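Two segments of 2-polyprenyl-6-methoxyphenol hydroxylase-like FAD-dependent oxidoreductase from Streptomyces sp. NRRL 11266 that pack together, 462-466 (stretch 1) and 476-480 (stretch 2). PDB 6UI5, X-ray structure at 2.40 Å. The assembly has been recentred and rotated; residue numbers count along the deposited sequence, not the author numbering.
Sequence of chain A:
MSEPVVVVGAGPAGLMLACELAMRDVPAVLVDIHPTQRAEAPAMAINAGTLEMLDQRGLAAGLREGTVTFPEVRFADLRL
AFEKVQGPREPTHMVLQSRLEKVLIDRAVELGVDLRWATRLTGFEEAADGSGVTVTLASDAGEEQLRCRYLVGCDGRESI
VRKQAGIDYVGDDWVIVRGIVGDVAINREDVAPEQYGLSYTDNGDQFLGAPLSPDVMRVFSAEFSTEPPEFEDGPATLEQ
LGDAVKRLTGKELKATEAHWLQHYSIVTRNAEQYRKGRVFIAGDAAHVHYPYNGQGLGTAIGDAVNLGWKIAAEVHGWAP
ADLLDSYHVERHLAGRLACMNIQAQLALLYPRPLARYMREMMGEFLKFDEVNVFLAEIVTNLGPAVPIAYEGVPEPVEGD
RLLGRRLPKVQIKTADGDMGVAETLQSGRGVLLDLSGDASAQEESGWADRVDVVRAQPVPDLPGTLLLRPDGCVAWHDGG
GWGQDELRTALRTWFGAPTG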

ATOM      1  N   LEU A 462      -5.585  19.537 -24.328  1.00 51.82           N
ATOM      2  CA  LEU A 462      -6.979  19.141 -24.323  1.00 54.71           C
ATOM      3  C   LEU A 462      -7.425  18.855 -25.752  1.00 56.65           C
ATOM      4  O   LEU A 462      -6.969  19.514 -26.704  1.00 44.70           O
ATOM      5  CB  LEU A 462      -7.861  20.247 -23.724  1.00 58.80           C
ATOM      6  CG  LEU A 462      -7.858  20.418 -22.200  1.00 68.35           C
ATOM      7  CD1 LEU A 462      -8.961  21.381 -21.822  1.00 66.68           C
ATOM      8  CD2 LEU A 462      -8.022  19.081 -21.468  1.00 69.81           C
ATOM      9  N   PRO A 463      -8.322  17.897 -25.939  1.00 51.62           N
ATOM     10  CA  PRO A 463      -8.823  17.618 -27.298  1.00 48.93           C
ATOM     11  C   PRO A 463      -9.564  18.804 -27.890  1.00 57.63           C
ATOM     12  O   PRO A 463      -9.705  19.843 -27.236  1.00 54.74           O
ATOM     13  CB  PRO A 463      -9.777  16.441 -27.085  1.00 52.24           C
ATOM     14  CG  PRO A 463     -10.250  16.640 -25.615  1.00 51.31           C
ATOM     15  CD  PRO A 463      -8.967  17.046 -24.927  1.00 44.19           C
ATOM     16  N   GLY A 464     -10.075  18.633 -29.115  1.00 54.55           N
ATOM     17  CA  GLY A 464     -10.738  19.726 -29.801  1.00 39.89           C
ATOM     18  C   GLY A 464     -12.179  19.925 -29.394  1.00 48.37           C
ATOM     19  O   GLY A 464     -12.691  21.049 -29.477  1.00 59.88           O
ATOM     20  N   THR A 465     -12.851  18.861 -28.945  1.00 47.54           N
ATOM     21  CA  THR A 465     -14.255  18.916 -28.546  1.00 54.76           C
ATOM     22  C   THR A 465     -14.446  18.108 -27.262  1.00 52.12           C
ATOM     23  O   THR A 465     -13.738  17.126 -27.023  1.00 54.24           O
ATOM     24  CB  THR A 465     -15.170  18.385 -29.684  1.00 55.33           C
ATOM     25  OG1 THR A 465     -14.579  18.687 -30.966  1.00 59.84           O
ATOM     26  CG2 THR A 465     -16.593  18.994 -29.621  1.00 43.66           C
ATOM     27  N   LEU A 466     -15.397  18.527 -26.424  1.00 46.01           N
ATOM     28  CA  LEU A 466     -15.676  17.800 -25.181  1.00 45.70           C
ATOM     29  C   LEU A 466     -17.125  18.032 -24.789  1.00 46.07           C
ATOM     30  O   LEU A 466     -17.709  19.091 -25.067  1.00 51.19           O
ATOM     31  CB  LEU A 466     -14.763  18.205 -24.000  1.00 34.72           C
ATOM     32  CG  LEU A 466     -13.214  18.173 -24.106  1.00 37.54           C
ATOM     33  CD1 LEU A 466     -12.629  19.517 -24.500  1.00 35.55           C
ATOM     34  CD2 LEU A 466     -12.502  17.664 -22.879  1.00 34.00           C
ATOM     35  N   TRP A 476     -17.621  12.683 -22.826  1.00 50.91           N
ATOM     36  CA  TRP A 476     -17.245  12.440 -24.213  1.00 52.32           C
ATOM     37  C   TRP A 476     -16.237  13.490 -24.639  1.00 55.29           C
ATOM     38  O   TRP A 476     -16.335  14.660 -24.242  1.00 61.66           O
ATOM     39  CB  TRP A 476     -18.464  12.492 -25.150  1.00 49.15           C
ATOM     40  CG  TRP A 476     -18.145  12.495 -26.639  1.00 66.31           C
ATOM     41  CD1 TRP A 476     -18.180  11.414 -27.491  1.00 67.36           C
ATOM     42  CD2 TRP A 476     -17.783  13.621 -27.447  1.00 69.96           C
ATOM     43  NE1 TRP A 476     -17.859  11.801 -28.763  1.00 68.38           N
ATOM     44  CE2 TRP A 476     -17.606  13.146 -28.770  1.00 73.29           C
ATOM     45  CE3 TRP A 476     -17.599  14.982 -27.187  1.00 64.84           C
ATOM     46  CZ2 TRP A 476     -17.240  13.985 -29.830  1.00 70.64           C
ATOM     47  CZ3 TRP A 476     -17.234  15.814 -28.236  1.00 75.34           C
ATOM     48  CH2 TRP A 476     -17.062  15.313 -29.547  1.00 72.85           C
ATOM     49  N   HIS A 477     -15.297  13.068 -25.468  1.00 47.88           N
ATOM     50  CA  HIS A 477     -14.382  13.978 -26.142  1.00 54.91           C
ATOM     51  C   HIS A 477     -13.819  13.260 -27.373  1.00 60.40           C
ATOM     52  O   HIS A 477     -13.914  12.036 -27.486  1.00 61.84           O
ATOM     53  CB  HIS A 477     -13.292  14.431 -25.176  1.00 37.77           C
ATOM     54  CG  HIS A 477     -12.280  13.373 -24.876  1.00 49.31           C
ATOM     55  ND1 HIS A 477     -11.525  12.764 -25.860  1.00 47.58           N
ATOM     56  CD2 HIS A 477     -11.902  12.806 -23.703  1.00 51.43           C
ATOM     57  CE1 HIS A 477     -10.724  11.872 -25.306  1.00 57.29           C
ATOM     58  NE2 HIS A 477     -10.924  11.883 -23.998  1.00 56.13           N
ATOM     59  N   ASP A 478     -13.184  14.028 -28.279  1.00 54.94           N
ATOM     60  CA  ASP A 478     -12.720  13.500 -29.572  1.00 57.23           C
ATOM     61  C   ASP A 478     -11.200  13.470 -29.710  1.00 53.14           C
ATOM     62  O   ASP A 478     -10.678  13.668 -30.802  1.00 58.33           O
ATOM     63  CB  ASP A 478     -13.302  14.300 -30.739  1.00 52.51           C
ATOM     64  CG  ASP A 478     -12.877  15.786 -30.729  1.00 54.89           C
ATOM     65  OD1 ASP A 478     -11.991  16.170 -29.942  1.00 57.47           O
ATOM     66  OD2 ASP A 478     -13.438  16.589 -31.508  1.00 60.44           O
ATOM     67  N   GLY A 479     -10.477  13.272 -28.620  1.00 46.56           N
ATOM     68  CA  GLY A 479      -9.033  13.155 -28.689  1.00 54.20           C
ATOM     69  C   GLY A 479      -8.557  11.710 -28.671  1.00 62.13           C
ATOM     70  O   GLY A 479      -7.360  11.443 -28.832  1.00 64.77           O
ATOM     71  N   GLY A 480      -9.476  10.776 -28.421  1.00 58.45           N
ATOM     72  CA  GLY A 480      -9.247   9.382 -28.744  1.00 62.30           C
ATOM     73  C   GLY A 480      -9.860   9.109 -30.107  1.00 62.81           C
ATOM     74  O   GLY A 480      -9.714   9.915 -31.034  1.00 67.56           O
TER

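The two stretches meet as the ends of antiparallel strands, burying 311 Å² between them. Leu466 and His477 form a non-hydrogen-bonded pair, and their side chains lie on the same face of the sheet. Leu466 CG comes within 3.9 Å of His477 CB. Both are buried.

Asp478 is the main acceptor of the contact. Its CA-to-CB bond points sideways, but with chi1 in p its carboxylate comes nearer to stretch 1. Asp478 OD1 accepts from Thr465 N at 3.0 Å and, more weakly, from Gly464 N at 3.2 Å, where the angle is only 123°. OD2 accepts from the hydroxyl, with Thr465 OG1 at 2.4 Å from Asp478 OD2. This distance is very short for a hydrogen bond. Aspartate suits the place because its two oxygens can serve the backbone and the side chain of Thr465 together.

The backbone answers in the other direction. Asp478 N donates to Thr465 O in a weak bond of 3.4 Å. The same oxygen receives a CA-H...O contact, His477 CA to Thr465 O at 3.3 Å. Its counterpart runs from Leu466 CA to Trp476 O, also at 3.3 Å.

The methyl of Thr465 does nonpolar work. Thr465 CG2 lies 3.5 Å from Trp476 CZ3, at the edge of the indole. Threonine thus offers both a donor and a packing group. Trp476 NE1 is satisfied elsewhere in the structure.

Both ring nitrogens of His477 are also engaged. ND1 accepts from the backbone within stretch 2, with Gly479 N to His477 ND1 at 3.0 Å and a nearly straight angle. NE2 is bonded elsewhere in the structure.

The CA-to-CB bond of Pro463 points toward stretch 2. Pro463 CB lies 3.6 Å from Gly479 N, and Pro463 CG lies 3.8 Å from His477 CB. Glycine fits at 479, since an ideal CB on Gly479 would clash with Pro463 CB at 2.9 Å.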